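Local coordinates for protein endonuclease PI-MtuI (Mycobacterium tuberculosis, PDB 2IMZ) that probably excises itself from its host RecA precursor by protein splicing, joining the flanking sequences, the segment here being the intein's splicing domain, at residues A[4-9]-A[159-164]; A[46-51]-A[149-154]; A[54-59]-A[142-147]; A[90-95]-A[134-139]; A[96-101]-A[127-132]. The protein carries 1 engineered substitution. All coordinates share one frame; numbering follows the deposited sequence.

Interaction 1: residues A[4-9]-A[159-164]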
# COMPACT_ATOMS: atom_id res chain seq x y z
N GLU A 4 -0.06 -16.86 -4.47
CA GLU A 4 -0.79 -17.41 -5.59
C GLU A 4 -1.94 -18.20 -4.96
O GLU A 4 -1.75 -18.85 -3.93
CB GLU A 4 0.13 -18.34 -6.39
CG GLU A 4 -0.55 -19.26 -7.38
CD GLU A 4 0.45 -19.98 -8.27
OE1 GLU A 4 1.54 -20.34 -7.77
OE2 GLU A 4 0.15 -20.19 -9.46
N GLY A 5 -3.12 -18.10 -5.55
CA GLY A 5 -4.27 -18.82 -5.02
C GLY A 5 -5.20 -17.96 -4.19
O GLY A 5 -6.32 -18.37 -3.88
N THR A 6 -4.74 -16.77 -3.82
CA THR A 6 -5.56 -15.85 -3.02
C THR A 6 -6.83 -15.51 -3.79
O THR A 6 -6.76 -15.03 -4.92
CB THR A 6 -4.81 -14.54 -2.73
OG1 THR A 6 -3.64 -14.81 -1.94
CG2 THR A 6 -5.72 -13.58 -1.97
N ARG A 7 -7.98 -15.74 -3.16
CA ARG A 7 -9.26 -15.48 -3.81
C ARG A 7 -9.78 -14.06 -3.55
O ARG A 7 -9.94 -13.64 -2.41
CB ARG A 7 -10.28 -16.53 -3.36
CG ARG A 7 -9.95 -17.91 -3.89
CD ARG A 7 -10.61 -19.05 -3.12
NE ARG A 7 -10.12 -19.12 -1.74
CZ ARG A 7 -10.26 -20.19 -0.96
NH1 ARG A 7 -10.87 -21.27 -1.42
NH2 ARG A 7 -9.80 -20.17 0.29
N ILE A 8 -10.02 -13.34 -4.65
CA ILE A 8 -10.49 -11.96 -4.59
C ILE A 8 -11.93 -11.88 -5.11
O ILE A 8 -12.20 -12.24 -6.26
CB ILE A 8 -9.62 -11.04 -5.47
CG1 ILE A 8 -8.14 -11.20 -5.10
CG2 ILE A 8 -10.07 -9.59 -5.29
CD1 ILE A 8 -7.82 -10.84 -3.68
N PHE A 9 -12.82 -11.39 -4.27
CA PHE A 9 -14.24 -11.26 -4.61
C PHE A 9 -14.55 -9.95 -5.34
O PHE A 9 -14.19 -8.88 -4.88
CB PHE A 9 -15.06 -11.34 -3.32
CG PHE A 9 -16.54 -11.06 -3.49
CD1 PHE A 9 -17.29 -11.79 -4.41
CD2 PHE A 9 -17.18 -10.13 -2.69
CE1 PHE A 9 -18.67 -11.58 -4.52
CE2 PHE A 9 -18.55 -9.92 -2.79
CZ PHE A 9 -19.30 -10.65 -3.71
N LEU A 159 -8.65 -3.77 -0.26
CA LEU A 159 -9.44 -4.77 -0.97
C LEU A 159 -9.66 -5.99 -0.09
O LEU A 159 -8.92 -6.22 0.87
CB LEU A 159 -8.75 -5.22 -2.26
CG LEU A 159 -7.53 -6.13 -2.09
CD1 LEU A 159 -7.32 -6.98 -3.34
CD2 LEU A 159 -6.32 -5.28 -1.79
N VAL A 160 -10.67 -6.77 -0.43
CA VAL A 160 -10.97 -7.97 0.31
C VAL A 160 -10.31 -9.14 -0.40
O VAL A 160 -10.51 -9.34 -1.60
CB VAL A 160 -12.49 -8.20 0.42
CG1 VAL A 160 -12.78 -9.61 0.93
CG2 VAL A 160 -13.10 -7.17 1.36
N ALA A 161 -9.49 -9.88 0.34
CA ALA A 161 -8.79 -11.05 -0.17
C ALA A 161 -9.10 -12.16 0.83
O ALA A 161 -8.90 -11.97 2.03
CB ALA A 161 -7.29 -10.78 -0.23
N GLU A 162 -9.57 -13.30 0.34
CA GLU A 162 -9.95 -14.42 1.20
C GLU A 162 -10.95 -13.94 2.25
O GLU A 162 -10.97 -14.41 3.39
CB GLU A 162 -8.72 -15.03 1.89
CG GLU A 162 -7.80 -15.81 0.97
CD GLU A 162 -8.49 -17.00 0.33
OE1 GLU A 162 -9.26 -17.69 1.03
OE2 GLU A 162 -8.25 -17.26 -0.87
N GLY A 163 -11.79 -12.98 1.85
CA GLY A 163 -12.81 -12.44 2.73
C GLY A 163 -12.34 -11.45 3.79
O GLY A 163 -13.17 -10.96 4.56
N VAL A 164 -11.05 -11.15 3.83
CA VAL A 164 -10.46 -10.25 4.82
C VAL A 164 -10.03 -8.93 4.17
O VAL A 164 -9.50 -8.94 3.07
CB VAL A 164 -9.21 -10.90 5.47
CG1 VAL A 164 -8.61 -9.98 6.52
CG2 VAL A 164 -9.59 -12.24 6.09
O HOH W 1 -12.55 -7.95 -2.95

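Interaction 2: residues A[46-51]-A[149-154]. With ZN (zinc ion), chain C.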
# COMPACT_ATOMS: atom_id res chain seq x y z
N VAL A 46 -6.57 -1.00 -10.82
CA VAL A 46 -5.94 -0.16 -11.84
C VAL A 46 -4.48 -0.50 -12.12
O VAL A 46 -3.91 -0.03 -13.11
CB VAL A 46 -6.06 1.33 -11.47
CG1 VAL A 46 -7.52 1.75 -11.51
CG2 VAL A 46 -5.48 1.58 -10.08
N SER A 47 -3.87 -1.31 -11.26
CA SER A 47 -2.48 -1.73 -11.44
C SER A 47 -2.33 -3.18 -11.01
O SER A 47 -3.03 -3.64 -10.11
CB SER A 47 -1.53 -0.86 -10.61
OG SER A 47 -1.60 0.50 -10.99
N TRP A 48 -1.40 -3.89 -11.66
CA TRP A 48 -1.16 -5.30 -11.39
C TRP A 48 0.33 -5.56 -11.18
O TRP A 48 1.16 -5.10 -11.96
CB TRP A 48 -1.64 -6.13 -12.59
CG TRP A 48 -3.07 -5.88 -12.94
CD1 TRP A 48 -4.16 -6.58 -12.50
CD2 TRP A 48 -3.57 -4.81 -13.75
NE1 TRP A 48 -5.31 -6.01 -12.99
CE2 TRP A 48 -4.98 -4.92 -13.75
CE3 TRP A 48 -2.97 -3.77 -14.46
CZ2 TRP A 48 -5.80 -4.03 -14.45
CZ3 TRP A 48 -3.79 -2.87 -15.16
CH2 TRP A 48 -5.19 -3.01 -15.15
N PHE A 49 0.67 -6.31 -10.13
CA PHE A 49 2.07 -6.60 -9.85
C PHE A 49 2.39 -8.07 -9.59
O PHE A 49 1.74 -8.72 -8.77
CB PHE A 49 2.56 -5.77 -8.66
CG PHE A 49 2.25 -4.31 -8.77
CD1 PHE A 49 1.01 -3.82 -8.36
CD2 PHE A 49 3.18 -3.43 -9.31
CE1 PHE A 49 0.70 -2.46 -8.49
CE2 PHE A 49 2.88 -2.07 -9.44
CZ PHE A 49 1.64 -1.59 -9.03
N ASP A 50 3.37 -8.59 -10.32
CA ASP A 50 3.83 -9.96 -10.14
C ASP A 50 5.07 -9.75 -9.27
O ASP A 50 6.10 -9.29 -9.76
CB ASP A 50 4.23 -10.60 -11.47
CG ASP A 50 4.66 -12.04 -11.33
OD1 ASP A 50 5.41 -12.35 -10.37
OD2 ASP A 50 4.27 -12.87 -12.17
N GLN A 51 4.96 -10.08 -7.99
CA GLN A 51 6.04 -9.86 -7.04
C GLN A 51 7.08 -10.96 -6.86
O GLN A 51 7.95 -10.85 -6.00
CB GLN A 51 5.42 -9.52 -5.68
CG GLN A 51 4.36 -8.43 -5.74
CD GLN A 51 4.93 -7.07 -6.11
OE1 GLN A 51 4.79 -6.10 -5.36
NE2 GLN A 51 5.57 -6.99 -7.26
N PHE A 149 1.75 -11.80 -5.38
CA PHE A 149 1.22 -10.74 -6.23
C PHE A 149 0.65 -9.59 -5.42
O PHE A 149 0.47 -9.69 -4.21
CB PHE A 149 0.12 -11.30 -7.13
CG PHE A 149 0.52 -12.55 -7.87
CD1 PHE A 149 0.50 -13.78 -7.23
CD2 PHE A 149 0.97 -12.48 -9.18
CE1 PHE A 149 0.93 -14.93 -7.88
CE2 PHE A 149 1.40 -13.62 -9.84
CZ PHE A 149 1.38 -14.85 -9.20
N ASP A 150 0.32 -8.51 -6.12
CA ASP A 150 -0.24 -7.33 -5.49
C ASP A 150 -1.15 -6.62 -6.50
O ASP A 150 -0.99 -6.79 -7.70
CB ASP A 150 0.89 -6.40 -5.05
CG ASP A 150 0.49 -5.47 -3.92
OD1 ASP A 150 -0.11 -5.95 -2.94
OD2 ASP A 150 0.78 -4.25 -4.02
N LEU A 151 -2.11 -5.85 -5.99
CA LEU A 151 -3.05 -5.13 -6.85
C LEU A 151 -3.25 -3.71 -6.33
O LEU A 151 -3.19 -3.48 -5.13
CB LEU A 151 -4.41 -5.83 -6.87
CG LEU A 151 -4.50 -7.27 -7.36
CD1 LEU A 151 -5.89 -7.84 -7.06
CD2 LEU A 151 -4.21 -7.31 -8.86
N GLU A 152 -3.47 -2.77 -7.24
CA GLU A 152 -3.75 -1.39 -6.84
C GLU A 152 -5.23 -1.17 -7.11
O GLU A 152 -5.71 -1.42 -8.22
CB GLU A 152 -2.93 -0.37 -7.63
CG GLU A 152 -1.57 -0.07 -7.04
CD GLU A 152 -1.63 0.35 -5.57
OE1 GLU A 152 -2.31 1.35 -5.23
OE2 GLU A 152 -0.99 -0.34 -4.76
N VAL A 153 -5.92 -0.69 -6.09
CA VAL A 153 -7.35 -0.42 -6.15
C VAL A 153 -7.56 1.09 -6.14
O VAL A 153 -7.12 1.78 -5.23
CB VAL A 153 -8.08 -1.05 -4.93
CG1 VAL A 153 -9.56 -0.71 -4.97
CG2 VAL A 153 -7.88 -2.56 -4.94
N GLU A 154 -8.24 1.58 -7.16
CA GLU A 154 -8.49 3.01 -7.28
C GLU A 154 -9.06 3.66 -6.02
O GLU A 154 -9.94 3.11 -5.36
CB GLU A 154 -9.43 3.27 -8.45
CG GLU A 154 -9.90 4.71 -8.55
CD GLU A 154 -10.98 4.89 -9.59
OE1 GLU A 154 -10.67 4.78 -10.79
OE2 GLU A 154 -12.14 5.13 -9.20
ZN ZN C . -2.42 1.50 -3.05

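Interaction 3: residues A[54-59]-A[142-147]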
# COMPACT_ATOMS: atom_id res chain seq x y z
N ARG A 54 8.23 -15.39 -2.71
CA ARG A 54 8.60 -14.87 -1.40
C ARG A 54 8.08 -15.79 -0.31
O ARG A 54 7.31 -16.71 -0.58
CB ARG A 54 7.99 -13.47 -1.21
CG ARG A 54 8.29 -12.50 -2.33
CD ARG A 54 7.81 -11.10 -2.00
NE ARG A 54 8.04 -10.18 -3.10
CZ ARG A 54 8.19 -8.87 -2.97
NH1 ARG A 54 8.13 -8.31 -1.76
NH2 ARG A 54 8.39 -8.11 -4.03
N ASP A 55 8.50 -15.53 0.93
CA ASP A 55 8.04 -16.33 2.05
C ASP A 55 6.68 -15.80 2.47
O ASP A 55 6.50 -14.59 2.63
CB ASP A 55 9.00 -16.21 3.25
CG ASP A 55 10.39 -16.72 2.94
OD1 ASP A 55 10.50 -17.82 2.37
OD2 ASP A 55 11.36 -16.02 3.28
N VAL A 56 5.72 -16.70 2.64
CA VAL A 56 4.38 -16.30 3.06
C VAL A 56 3.92 -17.15 4.23
O VAL A 56 4.28 -18.32 4.33
CB VAL A 56 3.35 -16.46 1.92
CG1 VAL A 56 3.64 -15.49 0.80
CG2 VAL A 56 3.37 -17.90 1.41
N ILE A 57 3.13 -16.55 5.11
CA ILE A 57 2.58 -17.27 6.24
C ILE A 57 1.08 -17.38 6.01
O ILE A 57 0.53 -16.70 5.14
CB ILE A 57 2.89 -16.57 7.59
CG1 ILE A 57 2.45 -15.10 7.57
CG2 ILE A 57 4.38 -16.67 7.87
CD1 ILE A 57 0.97 -14.91 7.85
N GLY A 58 0.41 -18.25 6.77
CA GLY A 58 -1.01 -18.44 6.58
C GLY A 58 -1.89 -18.16 7.78
O GLY A 58 -1.53 -18.45 8.92
N LEU A 59 -3.05 -17.58 7.52
CA LEU A 59 -4.01 -17.26 8.57
C LEU A 59 -5.36 -17.85 8.20
O LEU A 59 -6.01 -17.37 7.27
CB LEU A 59 -4.14 -15.74 8.72
CG LEU A 59 -2.84 -14.96 8.99
CD1 LEU A 59 -3.14 -13.46 9.02
CD2 LEU A 59 -2.24 -15.41 10.32
N PRO A 142 2.60 -22.22 9.28
CA PRO A 142 4.03 -22.03 9.07
C PRO A 142 4.39 -21.43 7.71
O PRO A 142 3.70 -21.66 6.72
CB PRO A 142 4.60 -23.44 9.22
CG PRO A 142 3.62 -24.10 10.14
CD PRO A 142 2.30 -23.63 9.59
N THR A 143 5.48 -20.68 7.68
CA THR A 143 5.96 -20.04 6.47
C THR A 143 6.28 -21.05 5.37
O THR A 143 6.73 -22.16 5.64
CB THR A 143 7.22 -19.21 6.75
OG1 THR A 143 7.68 -18.60 5.54
CG2 THR A 143 8.32 -20.10 7.31
N ARG A 144 6.06 -20.64 4.12
CA ARG A 144 6.34 -21.47 2.96
C ARG A 144 6.66 -20.56 1.78
O ARG A 144 6.35 -19.37 1.82
CB ARG A 144 5.15 -22.37 2.63
CG ARG A 144 3.91 -21.64 2.14
CD ARG A 144 2.75 -22.61 1.91
NE ARG A 144 1.56 -21.93 1.40
CZ ARG A 144 1.38 -21.59 0.13
NH1 ARG A 144 2.30 -21.87 -0.78
NH2 ARG A 144 0.26 -20.96 -0.23
N ARG A 145 7.27 -21.12 0.75
CA ARG A 145 7.62 -20.36 -0.44
C ARG A 145 6.47 -20.40 -1.44
O ARG A 145 5.91 -21.46 -1.70
CB ARG A 145 8.87 -20.95 -1.09
CG ARG A 145 10.08 -21.01 -0.16
CD ARG A 145 10.64 -19.62 0.08
NE ARG A 145 11.17 -19.05 -1.15
CZ ARG A 145 11.66 -17.81 -1.25
NH1 ARG A 145 11.68 -17.02 -0.19
NH2 ARG A 145 12.13 -17.38 -2.41
N ALA A 146 6.14 -19.24 -2.00
CA ALA A 146 5.06 -19.16 -2.97
C ALA A 146 5.19 -17.93 -3.85
O ALA A 146 5.75 -16.92 -3.43
CB ALA A 146 3.71 -19.12 -2.24
N ARG A 147 4.68 -18.02 -5.07
CA ARG A 147 4.71 -16.88 -5.97
C ARG A 147 3.74 -15.90 -5.33
O ARG A 147 2.70 -16.31 -4.80
CB ARG A 147 4.20 -17.24 -7.36
CG ARG A 147 5.04 -18.27 -8.09
CD ARG A 147 4.77 -18.19 -9.57
NE ARG A 147 3.36 -18.36 -9.88
CZ ARG A 147 2.80 -18.02 -11.04
NH1 ARG A 147 3.54 -17.49 -12.00
NH2 ARG A 147 1.51 -18.21 -11.24
O HOH W 2 9.29 -19.82 3.62

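Interaction 4: residues A[90-95]-A[134-139]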
# COMPACT_ATOMS: atom_id res chain seq x y z
N GLY A 90 -6.95 -16.04 17.56
CA GLY A 90 -7.83 -15.29 18.43
C GLY A 90 -7.95 -13.81 18.07
O GLY A 90 -8.94 -13.17 18.44
N ASP A 91 -6.96 -13.27 17.37
CA ASP A 91 -7.02 -11.87 16.98
C ASP A 91 -8.14 -11.71 15.96
O ASP A 91 -8.39 -12.62 15.17
CB ASP A 91 -5.70 -11.42 16.35
CG ASP A 91 -4.59 -11.26 17.37
OD1 ASP A 91 -4.91 -11.08 18.57
OD2 ASP A 91 -3.41 -11.31 16.97
N ARG A 92 -8.80 -10.56 15.97
CA ARG A 92 -9.87 -10.31 15.03
C ARG A 92 -9.40 -9.49 13.83
O ARG A 92 -8.53 -8.62 13.96
CB ARG A 92 -11.04 -9.59 15.73
CG ARG A 92 -11.71 -10.43 16.81
CD ARG A 92 -12.94 -9.74 17.40
NE ARG A 92 -12.61 -8.58 18.21
CZ ARG A 92 -11.98 -8.63 19.39
NH1 ARG A 92 -11.61 -9.79 19.90
NH2 ARG A 92 -11.74 -7.51 20.06
N VAL A 93 -9.94 -9.81 12.67
CA VAL A 93 -9.60 -9.10 11.44
C VAL A 93 -10.89 -8.68 10.77
O VAL A 93 -11.94 -9.28 11.00
CB VAL A 93 -8.77 -9.98 10.46
CG1 VAL A 93 -7.44 -10.35 11.10
CG2 VAL A 93 -9.55 -11.23 10.07
N ALA A 94 -10.82 -7.63 9.96
CA ALA A 94 -12.00 -7.13 9.26
C ALA A 94 -12.46 -8.11 8.18
O ALA A 94 -11.68 -8.47 7.30
CB ALA A 94 -11.70 -5.77 8.63
N GLN A 95 -13.72 -8.52 8.27
CA GLN A 95 -14.31 -9.46 7.31
C GLN A 95 -15.71 -8.97 6.93
O GLN A 95 -16.67 -9.18 7.67
CB GLN A 95 -14.41 -10.86 7.92
CG GLN A 95 -15.15 -11.87 7.02
CD GLN A 95 -15.38 -13.20 7.70
OE1 GLN A 95 -14.57 -14.13 7.60
NE2 GLN A 95 -16.50 -13.32 8.41
N TYR A 134 -16.16 -8.25 12.02
CA TYR A 134 -14.87 -8.78 12.43
C TYR A 134 -14.96 -10.28 12.70
O TYR A 134 -15.97 -10.77 13.21
CB TYR A 134 -14.38 -8.04 13.67
CG TYR A 134 -13.99 -6.61 13.38
CD1 TYR A 134 -12.74 -6.30 12.82
CD2 TYR A 134 -14.88 -5.56 13.60
CE1 TYR A 134 -12.40 -5.00 12.49
CE2 TYR A 134 -14.55 -4.25 13.27
CZ TYR A 134 -13.31 -3.97 12.72
OH TYR A 134 -12.97 -2.68 12.38
N SER A 135 -13.91 -10.99 12.33
CA SER A 135 -13.85 -12.43 12.53
C SER A 135 -12.49 -12.79 13.11
O SER A 135 -11.50 -12.14 12.82
CB SER A 135 -14.05 -13.17 11.20
OG SER A 135 -15.38 -12.99 10.74
N VAL A 136 -12.46 -13.84 13.93
CA VAL A 136 -11.22 -14.26 14.56
C VAL A 136 -10.38 -15.19 13.71
O VAL A 136 -10.88 -15.90 12.84
CB VAL A 136 -11.49 -14.96 15.92
CG1 VAL A 136 -12.20 -14.00 16.86
CG2 VAL A 136 -12.33 -16.21 15.70
N ILE A 137 -9.08 -15.17 13.98
CA ILE A 137 -8.12 -16.04 13.30
C ILE A 137 -8.18 -17.37 14.05
O ILE A 137 -8.01 -17.41 15.27
CB ILE A 137 -6.69 -15.46 13.39
CG1 ILE A 137 -6.60 -14.19 12.55
CG2 ILE A 137 -5.68 -16.49 12.91
CD1 ILE A 137 -5.31 -13.41 12.75
N ARG A 138 -8.45 -18.45 13.32
CA ARG A 138 -8.56 -19.77 13.94
C ARG A 138 -7.22 -20.49 14.01
O ARG A 138 -7.01 -21.33 14.89
CB ARG A 138 -9.55 -20.64 13.14
CG ARG A 138 -10.89 -19.98 12.83
CD ARG A 138 -12.04 -20.44 13.72
NE ARG A 138 -11.88 -20.04 15.10
CZ ARG A 138 -12.89 -19.86 15.96
NH1 ARG A 138 -14.15 -20.03 15.57
NH2 ARG A 138 -12.64 -19.49 17.20
N GLU A 139 -6.31 -20.16 13.10
CA GLU A 139 -5.03 -20.84 13.07
C GLU A 139 -3.96 -20.09 12.28
O GLU A 139 -4.25 -19.45 11.27
CB GLU A 139 -5.23 -22.24 12.46
CG GLU A 139 -3.97 -23.05 12.25
CD GLU A 139 -4.24 -24.37 11.54
OE1 GLU A 139 -5.41 -24.63 11.17
OE2 GLU A 139 -3.28 -25.14 11.34

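Interaction 5: residues A[96-101]-A[127-132]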
# COMPACT_ATOMS: atom_id res chain seq x y z
N PRO A 96 -15.83 -8.30 5.78
CA PRO A 96 -17.12 -7.78 5.32
C PRO A 96 -18.15 -8.88 5.09
O PRO A 96 -17.84 -9.93 4.53
CB PRO A 96 -16.75 -7.06 4.03
CG PRO A 96 -15.36 -6.57 4.31
CD PRO A 96 -14.73 -7.78 4.94
N ARG A 97 -19.38 -8.64 5.53
CA ARG A 97 -20.45 -9.62 5.35
C ARG A 97 -21.75 -8.92 5.02
O ARG A 97 -22.02 -7.83 5.52
CB ARG A 97 -20.68 -10.43 6.63
CG ARG A 97 -19.45 -11.05 7.28
CD ARG A 97 -19.87 -11.71 8.58
NE ARG A 97 -18.76 -11.91 9.51
CZ ARG A 97 -18.92 -12.18 10.80
NH1 ARG A 97 -20.15 -12.28 11.30
NH2 ARG A 97 -17.87 -12.34 11.58
N ARG A 98 -22.56 -9.55 4.17
CA ARG A 98 -23.86 -9.01 3.81
C ARG A 98 -24.88 -9.48 4.84
O ARG A 98 -24.70 -10.53 5.46
CB ARG A 98 -24.29 -9.50 2.42
CG ARG A 98 -23.52 -8.90 1.27
CD ARG A 98 -23.95 -9.50 -0.06
NE ARG A 98 -25.39 -9.39 -0.27
CZ ARG A 98 -26.05 -8.24 -0.37
NH1 ARG A 98 -25.39 -7.10 -0.26
NH2 ARG A 98 -27.36 -8.23 -0.56
N PHE A 99 -25.94 -8.70 5.02
CA PHE A 99 -27.01 -9.03 5.96
C PHE A 99 -27.51 -10.46 5.73
O PHE A 99 -27.85 -10.82 4.60
CB PHE A 99 -28.16 -8.04 5.76
CG PHE A 99 -29.37 -8.33 6.59
CD1 PHE A 99 -29.31 -8.23 7.97
CD2 PHE A 99 -30.56 -8.70 5.99
CE1 PHE A 99 -30.43 -8.49 8.76
CE2 PHE A 99 -31.69 -8.97 6.76
CZ PHE A 99 -31.62 -8.86 8.15
N ASP A 100 -27.55 -11.27 6.78
CA ASP A 100 -28.02 -12.65 6.63
C ASP A 100 -29.26 -12.96 7.46
O ASP A 100 -29.79 -14.08 7.41
CB ASP A 100 -26.90 -13.66 6.96
CG ASP A 100 -26.40 -13.54 8.39
OD1 ASP A 100 -27.03 -12.85 9.21
OD2 ASP A 100 -25.36 -14.16 8.70
N GLY A 101 -29.73 -11.99 8.23
CA GLY A 101 -30.93 -12.20 9.02
C GLY A 101 -30.76 -12.95 10.33
O GLY A 101 -31.72 -13.08 11.09
N MET A 127 -22.30 2.89 -2.75
CA MET A 127 -21.82 2.17 -1.57
C MET A 127 -22.41 0.77 -1.56
O MET A 127 -23.57 0.57 -1.94
CB MET A 127 -22.22 2.93 -0.31
CG MET A 127 -21.47 2.51 0.95
SD MET A 127 -21.56 3.78 2.25
CE MET A 127 -22.75 3.07 3.36
N LEU A 128 -21.61 -0.21 -1.14
CA LEU A 128 -22.04 -1.61 -1.10
C LEU A 128 -22.89 -1.94 0.12
O LEU A 128 -22.82 -1.27 1.15
CB LEU A 128 -20.82 -2.53 -1.11
CG LEU A 128 -19.91 -2.51 -2.33
CD1 LEU A 128 -18.61 -3.24 -2.00
CD2 LEU A 128 -20.61 -3.17 -3.52
N ALA A 129 -23.69 -3.00 0.00
CA ALA A 129 -24.54 -3.44 1.10
C ALA A 129 -23.70 -4.12 2.18
O ALA A 129 -24.08 -4.13 3.35
CB ALA A 129 -25.61 -4.39 0.58
N GLU A 130 -22.57 -4.70 1.79
CA GLU A 130 -21.70 -5.37 2.75
C GLU A 130 -21.40 -4.46 3.93
O GLU A 130 -21.19 -3.25 3.77
CB GLU A 130 -20.38 -5.79 2.10
CG GLU A 130 -20.44 -7.08 1.29
CD GLU A 130 -20.99 -6.89 -0.11
OE1 GLU A 130 -21.51 -5.79 -0.40
OE2 GLU A 130 -20.89 -7.84 -0.91
N GLU A 131 -21.37 -5.05 5.13
CA GLU A 131 -21.08 -4.30 6.35
C GLU A 131 -19.73 -4.78 6.88
O GLU A 131 -19.41 -5.97 6.79
CB GLU A 131 -22.16 -4.57 7.40
CG GLU A 131 -22.18 -3.56 8.54
CD GLU A 131 -23.05 -3.99 9.70
OE1 GLU A 131 -24.11 -4.60 9.45
OE2 GLU A 131 -22.68 -3.72 10.86
N LEU A 132 -18.94 -3.87 7.42
CA LEU A 132 -17.65 -4.25 7.97
C LEU A 132 -17.87 -4.97 9.29
O LEU A 132 -18.38 -4.39 10.25
CB LEU A 132 -16.77 -3.01 8.18
CG LEU A 132 -15.33 -3.24 8.65
CD1 LEU A 132 -14.59 -4.11 7.65
CD2 LEU A 132 -14.63 -1.90 8.81

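Interaction 1: residues A[4-9]-A[159-164]
Arg7 and Glu162 meet side-on: NE bonds to OE2 at 2.8 Å and NH2 to OE1 at 2.6 Å, one guanidinium nitrogen to each carboxylate oxygen, with the two planes turned 38° apart. OE2 takes a second donor, the backbone N of Arg7 at 2.8 Å, which arrives on the anti side while NE meets the syn lone pair of OE2. Arg7 thus holds the carboxylate through backbone and side chain at once, and Glu162 N returns a nearly straight bond to Arg7 O at 2.8 Å. Behind this polar end, Ile8 CD1 presses tightly on Ala161 CB, 3.5 Å away, and Thr6 CG2 reaches the same methyl; Leu159 CD1 continues the apolar patch. Water 1 spans Phe9 O and Val160 O, donating to both carbonyls and linking the two strands. Glu162 is set in place by the type I' turn running from Ala161 to Val164. Val31 packs on Ile8 and Leu159. This is a buried junction between N-terminal and C-terminal strands, which the all-beta Hint fold of inteins brings together.

Interaction 2: residues A[46-51]-A[149-154]
The Phe49 ring turns its edge to the neighbouring strand: Asp150 C lies in its plane, and Glu152 CG meets CE1 at 3.6 Å. On the other side of the sheet, one face of the Trp48 indole has Val46 C above it, offset toward the rim, while CD1 touches Leu151 CD2 at 3.7 Å. The Phe149 ring runs beside the Asp50 side chain, both pointing the same way. These strands are antiparallel neighbours in the long curled sheet of the Hint fold, and Val46 and Ser47 both face Glu152 in a classic beta bulge. Val46 N bonds to Glu152 O at 2.8 Å and Glu152 N to Ser47 O at 3.0 Å; Phe49 and Asp150 exchange a further pair. Ser47 CB and Glu152 CB are close, at 3.3 Å. Beyond CB, the Glu152 chain bends at chi2 (-54°), and its OE1 binds zinc at 2.2 Å. His157 of the same chain and His167 of the second subunit also bind this metal, while Lys74 of that subunit forms salt bridges with Glu152 OE2 and Asp150 OD2.

Interaction 3: residues A[54-59]-A[142-147]
Asp55 and Arg145 form a salt bridge through OD1 and NH1, 2.9 Å apart and almost straight at 173°. The oxygen lies in the guanidinium plane, yet NH1 comes to it from above the carboxylate plane, the two flat groups being 67° apart. Bends at chi2 and chi3 fold the arginine chain back toward the aspartate. Water 2 donates to the same OD1 at 2.7 Å and also hydrogen-bonds Thr143 OG1, and so links Asp55 to Thr143. Backbone bonds pair Arg54 with Ala146 and Val56 with Arg144 in both directions, Val56 N to Arg144 O measuring 2.9 Å. On the opposite face Val56 CG2 packs against Ala146 CB at 3.9 Å and against Arg144 CG at 3.8 Å, lying over one face of the Arg144 guanidinium, which makes a cation-pi contact with Trp68. Ile57 CG2 meets Thr143 CB at about a right angle between the side chains. Strand 54-61 is flanked here by strand 134-153 and, through Ile57 and Ala69, by strand 66-69, within the curled antiparallel sheet.

Interaction 4: residues A[90-95]-A[134-139]
Residues 90-95 and 134-139 make an antiparallel strand pairing in the Hint fold, where the short strand 92-94 joins the beginning of the long strand 134-153. Val93 and Ser135 form the hydrogen-bonded pair, Val93 N to Ser135 O at 2.8 Å and Ser135 N to Val93 O at 2.9 Å. Further along, Gly90 N reaches Ile137 O, and Ile137 N reaches Asp91 O. CA-H...O contacts fill in between, among them Arg92 CA to Ser135 O at 3.3 Å. One face carries Arg92, Val136, Ala94 and Tyr134. There Arg92 CG lies against Val136 CG1 at 3.6 Å before the chain bends at chi3 (-70°), and its NH2 pairs with Glu78. On the face of Val93, the side chain of Ile137 crosses the valine at about a right angle, CD1 to CG1 at 4.1 Å, with Ile61 packed on Ile137 and Val75 on Val93. Ser135 OG, also on this side, hydrogen-bonds Arg97. At the Ala94 end, the Tyr134 ring approaches the alanine with its CE1 4.0 Å from Ala94 CB.

Interaction 5: residues A[96-101]-A[127-132]
Two backbone hydrogen bonds join Arg97 and Glu131: Arg97 N to Glu131 O at 3.0 Å, with the donor in the carbonyl plane, and Glu131 N to Arg97 O at 2.9 Å, with the donor well above it. Beside them Pro96 CA makes a CA-H...O contact with Glu131 O at 3.3 Å. The two N-H...O bonds make Arg97 and Glu131 a single antiparallel hydrogen-bonded bridge between the two arms of the loop linking strand 92-94 to strand 134-153, at the surface of the Hint domain, and residues 103-126 between the arms are not modelled. The apolar part is small: Pro96 CG meets Leu132 CD1 at 4.2 Å, with Val165 packed against both residues and Leu40 also on the proline. Among the charged side chains, the aliphatic part of Arg98 lies against the carboxylate of Glu130, CG to CD at 3.5 Å. Their charged atoms stay beyond salt-bridge distance, and the exact place of NH1 is doubtful. Arg97 directs its NH2 to Ser135 OG, a hydrogen bond to the neighbouring strand.

Strand 134-153 is shared by interactions 2, 3 and 4, which pair it in turn with strands 40-52, 54-61 and 92-94; the centres of 2 and 4 are about 25 Å apart, on opposite sides of the chain's centre. Interaction 1 is the buried one, centred about 4 Å from the middle of the chain, and it encloses the other four along the sequence. There a bidentate salt bridge does much of the joining, whereas the ion pair of interaction 3 lies on an exposed face. Only interaction 2 includes a metal ligand. Interaction 5, a surface contact between loops, carries the pairing of interaction 4 outward and touches interaction 1 through Pro96 and Val160.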